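Local coordinates for protein LipS lipolytic enzyme (Unidentified, PDB 4FBL) that probably hydrolyses ester bonds of lipids as a thermostable, metagenome-derived lipase of the alpha/beta-hydrolase fold, at residues C[111-114]-C[115-118]; C[65-68]-C[69-72]. All coordinates share one frame; numbering follows the deposited sequence.

From the N terminus, contact 2 (65-72) comes first. It spans the passage from the loop after strand 52-57 into helix 68-76. Contact 1 (111-118) follows, in the C-terminal part of helix 101-118. Both are local, between residues a helical turn apart, so neither closes a long loop. They lie in series and neither nest nor cross. Their centres are about 19 Å apart and their nearest atoms about 10 Å, without touching. Each packs on the mixed central sheet of the alpha/beta-hydrolase fold, and both reach strands 45-47 and 80-83. Contact 2 also meets helix 267-279, and contact 1 strand 52-57.

Contact 1: residues C[111-114]-C[115-118]; sequences AMRW and LEER
W114 and R118, one helical turn apart, stack flat on each other. Their planes differ by 9° and their centres are 3.6 Å apart. The guanidinium CZ lies over the five-membered ring as a cation-pi contact. R118 CD makes a CH-pi contact 3.7 Å from the centroid of the six-membered ring of W114. W114 has CG anti to its backbone N (chi1 180°), which brings the indole alongside the R118 side chain. R118 runs extended from CG to NE and then turns its flat end onto the ring. R118 NH1 donates to W114 O at 3.1 Å, near the guanidinium plane, which, with the stack, helps to hold the group's rotation. A weak salt bridge links R118 NH1 to E117 OE1 (3.4 Å). At the indole edge, L115 CD2 sits 3.6 Å from W114 CZ3. With an alanine in place of W114, the R118 guanidinium would probably lose its stacking surface and turn more freely. Backbone bonds continue the helix, such as L115 N to A111 O (2.9 Å). W114 also meets Y46 edge-to-face. W114 and L115 pack on T80 and A82 of strand 80-83, while A111, M112 and L115 cover L55 of strand 52-57.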
loop_
_atom_site.group_PDB
_atom_site.type_symbol
_atom_site.label_atom_id
_atom_site.label_comp_id
_atom_site.label_asym_id
_atom_site.label_seq_id
_atom_site.Cartn_x
_atom_site.Cartn_y
_atom_site.Cartn_z
ATOM N N ALA C 111 -5.885 21.763 2.668
ATOM C CA ALA C 111 -5.052 22.800 1.975
ATOM C C ALA C 111 -5.678 23.128 0.591
ATOM O O ALA C 111 -5.668 24.297 0.083
ATOM C CB ALA C 111 -3.540 22.288 1.806
ATOM N N MET C 112 -6.221 22.096 -0.047
ATOM C CA MET C 112 -6.917 22.281 -1.364
ATOM C C MET C 112 -8.137 23.131 -1.118
ATOM O O MET C 112 -8.419 24.008 -1.900
ATOM C CB MET C 112 -7.468 20.974 -1.949
ATOM C CG MET C 112 -6.407 20.193 -2.667
ATOM S SD MET C 112 -6.995 18.584 -3.242
ATOM C CE MET C 112 -8.323 19.145 -4.361
ATOM N N ARG C 113 -8.870 22.891 -0.032
ATOM C CA ARG C 113 -10.056 23.721 0.235
ATOM C C ARG C 113 -9.672 25.179 0.540
ATOM O O ARG C 113 -10.381 26.095 0.136
ATOM C CB ARG C 113 -10.911 23.106 1.344
ATOM C CG ARG C 113 -11.498 21.761 0.803
ATOM C CD ARG C 113 -12.213 20.921 1.850
ATOM N NE ARG C 113 -12.959 19.826 1.224
ATOM C CZ ARG C 113 -13.486 18.784 1.873
ATOM N NH1 ARG C 113 -13.319 18.661 3.195
ATOM N NH2 ARG C 113 -14.157 17.844 1.192
ATOM N N TRP C 114 -8.554 25.388 1.225
ATOM C CA TRP C 114 -8.090 26.738 1.603
ATOM C C TRP C 114 -7.705 27.512 0.323
ATOM O O TRP C 114 -8.048 28.716 0.182
ATOM C CB TRP C 114 -6.911 26.621 2.577
ATOM C CG TRP C 114 -6.318 27.915 3.050
ATOM C CD1 TRP C 114 -6.631 28.586 4.199
ATOM C CD2 TRP C 114 -5.265 28.695 2.399
ATOM N NE1 TRP C 114 -5.844 29.738 4.306
ATOM C CE2 TRP C 114 -5.014 29.835 3.218
ATOM C CE3 TRP C 114 -4.533 28.552 1.183
ATOM C CZ2 TRP C 114 -4.016 30.803 2.897
ATOM C CZ3 TRP C 114 -3.563 29.539 0.828
ATOM C CH2 TRP C 114 -3.318 30.660 1.685
ATOM N N LEU C 115 -7.037 26.810 -0.606
ATOM C CA LEU C 115 -6.635 27.405 -1.879
ATOM C C LEU C 115 -7.846 27.697 -2.736
ATOM O O LEU C 115 -7.872 28.713 -3.344
ATOM C CB LEU C 115 -5.684 26.484 -2.661
ATOM C CG LEU C 115 -4.309 26.315 -2.130
ATOM C CD1 LEU C 115 -3.558 25.230 -2.878
ATOM C CD2 LEU C 115 -3.462 27.578 -2.143
ATOM N N GLU C 116 -8.843 26.839 -2.753
ATOM C CA GLU C 116 -10.017 27.057 -3.581
ATOM C C GLU C 116 -10.873 28.242 -3.099
ATOM O O GLU C 116 -11.465 28.914 -3.886
ATOM C CB GLU C 116 -10.881 25.811 -3.651
ATOM C CG GLU C 116 -10.441 24.875 -4.686
ATOM C CD GLU C 116 -10.759 23.454 -4.282
ATOM O OE1 GLU C 116 -10.209 22.536 -4.907
ATOM O OE2 GLU C 116 -11.526 23.224 -3.329
ATOM N N GLU C 117 -10.946 28.476 -1.799
ATOM C CA GLU C 117 -11.481 29.747 -1.298
ATOM C C GLU C 117 -10.833 31.009 -1.905
ATOM O O GLU C 117 -11.509 31.978 -2.138
ATOM C CB GLU C 117 -11.380 29.762 0.254
ATOM C CG GLU C 117 -12.461 28.859 0.917
ATOM C CD GLU C 117 -12.233 28.615 2.450
ATOM O OE1 GLU C 117 -11.311 29.113 3.099
ATOM O OE2 GLU C 117 -13.023 27.904 3.048
ATOM N N ARG C 118 -9.527 31.010 -2.113
ATOM C CA ARG C 118 -8.768 32.114 -2.588
ATOM C C ARG C 118 -8.337 32.161 -4.098
ATOM O O ARG C 118 -7.689 33.123 -4.503
ATOM C CB ARG C 118 -7.504 32.218 -1.716
ATOM C CG ARG C 118 -7.907 32.419 -0.211
ATOM C CD ARG C 118 -6.759 32.119 0.718
ATOM N NE ARG C 118 -7.049 32.582 2.056
ATOM C CZ ARG C 118 -7.841 31.915 2.899
ATOM N NH1 ARG C 118 -8.391 30.767 2.530
ATOM N NH2 ARG C 118 -8.112 32.407 4.108
#

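Contact 2: residues C[65-68]-C[69-72]; sequences QSMR and FLAE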
loop_
_atom_site.group_PDB
_atom_site.type_symbol
_atom_site.label_atom_id
_atom_site.label_comp_id
_atom_site.label_asym_id
_atom_site.label_seq_id
_atom_site.Cartn_x
_atom_site.Cartn_y
_atom_site.Cartn_z
ATOM N N GLN C 65 10.095 23.026 6.428
ATOM C CA GLN C 65 11.378 23.651 6.201
ATOM C C GLN C 65 12.053 23.114 4.972
ATOM O O GLN C 65 12.833 23.830 4.310
ATOM C CB GLN C 65 12.311 23.547 7.429
ATOM C CG GLN C 65 13.264 22.415 7.356
ATOM C CD GLN C 65 14.547 22.749 6.728
ATOM O OE1 GLN C 65 14.972 23.891 6.693
ATOM N NE2 GLN C 65 15.194 21.754 6.243
ATOM N N SER C 66 11.808 21.846 4.602
ATOM C CA SER C 66 12.578 21.365 3.455
ATOM C C SER C 66 12.016 21.958 2.156
ATOM O O SER C 66 12.711 21.861 1.099
ATOM C CB SER C 66 12.630 19.849 3.314
ATOM O OG SER C 66 11.336 19.323 3.320
ATOM N N MET C 67 10.793 22.514 2.230
ATOM C CA MET C 67 10.085 23.052 1.054
ATOM C C MET C 67 10.100 24.624 1.083
ATOM O O MET C 67 9.542 25.268 0.178
ATOM C CB MET C 67 8.618 22.601 1.045
ATOM C CG MET C 67 8.360 21.077 1.284
ATOM S SD MET C 67 9.271 20.143 0.054
ATOM C CE MET C 67 8.591 20.386 -1.551
ATOM N N ARG C 68 10.678 25.235 2.133
ATOM C CA ARG C 68 10.580 26.691 2.349
ATOM C C ARG C 68 11.172 27.561 1.203
ATOM O O ARG C 68 10.508 28.478 0.700
ATOM C CB ARG C 68 11.197 27.050 3.717
ATOM C CG ARG C 68 10.642 28.386 4.288
ATOM C CD ARG C 68 10.955 28.607 5.809
ATOM N NE ARG C 68 9.766 28.216 6.600
ATOM C CZ ARG C 68 8.548 28.774 6.463
ATOM N NH1 ARG C 68 8.358 29.758 5.568
ATOM N NH2 ARG C 68 7.513 28.392 7.217
ATOM N N PHE C 69 12.360 27.235 0.740
ATOM C CA PHE C 69 12.978 27.882 -0.434
ATOM C C PHE C 69 12.030 27.912 -1.663
ATOM O O PHE C 69 11.948 28.944 -2.390
ATOM C CB PHE C 69 14.343 27.290 -0.796
ATOM C CG PHE C 69 14.983 27.900 -2.051
ATOM C CD1 PHE C 69 15.778 29.079 -1.980
ATOM C CD2 PHE C 69 14.801 27.316 -3.304
ATOM C CE1 PHE C 69 16.351 29.674 -3.183
ATOM C CE2 PHE C 69 15.335 27.890 -4.483
ATOM C CZ PHE C 69 16.157 29.081 -4.412
ATOM N N LEU C 70 11.308 26.812 -1.912
ATOM C CA LEU C 70 10.487 26.729 -3.060
ATOM C C LEU C 70 9.252 27.526 -2.860
ATOM O O LEU C 70 8.794 28.226 -3.774
ATOM C CB LEU C 70 10.108 25.254 -3.288
ATOM C CG LEU C 70 9.671 24.742 -4.624
ATOM C CD1 LEU C 70 10.551 25.296 -5.742
ATOM C CD2 LEU C 70 9.725 23.163 -4.611
ATOM N N ALA C 71 8.679 27.366 -1.669
ATOM C CA ALA C 71 7.433 27.958 -1.337
ATOM C C ALA C 71 7.572 29.477 -1.336
ATOM O O ALA C 71 6.649 30.156 -1.785
ATOM C CB ALA C 71 7.003 27.537 0.075
ATOM N N GLU C 72 8.647 29.994 -0.729
ATOM C CA GLU C 72 8.877 31.465 -0.719
ATOM C C GLU C 72 9.035 31.993 -2.147
ATOM O O GLU C 72 8.508 33.057 -2.459
ATOM C CB GLU C 72 10.215 31.841 -0.089
ATOM C CG GLU C 72 10.577 31.161 1.145
ATOM C CD GLU C 72 10.200 31.961 2.338
ATOM O OE1 GLU C 72 9.078 32.530 2.267
ATOM O OE2 GLU C 72 11.001 31.977 3.322
HETATM O O HOH W 1 14.244 25.825 2.881
HETATM O O HOH W 2 12.994 24.272 -0.644
#
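M67 O receives the backbone N of A71 at 2.9 Å, nearly along the C=O axis, and more weakly the N of L70 at 3.1 Å, as the loop runs into helix 68-76. One water bridges Q65 O and F69 N, and a second links S66 O to L70 N, the latter bond weak. The waters thus serve N-H groups of the first helical turn. Among the side chains, R68 and E72 lie one turn apart and cross. R68 has CG anti to the backbone N (chi1 -156°). This sets its aliphatic part beside the carboxylate, with CG 3.7 Å from E72 OE2. The chain bends at chi3, and E72 OE2 lies at the guanidinium edge, near its plane, with the two planes 67° apart. R68 NH1 stays 4.1 Å from E72 OE2, beyond a salt bridge. M67 CE approaches L70 CD2 at 4.3 Å. M67 also touches H58 and T83, and L70 packs on I270 and L271 of helix 267-279. The chemistry is therefore divided. Buried apolar groups join the helix start to the fold, close to the ligand pocket: the M67 side chain is about 7 Å from the bound spermidine. R68 NH2 forms a salt bridge with E43, probably its main charge partner. The E72 carboxylate probably adds only a longer-range attraction.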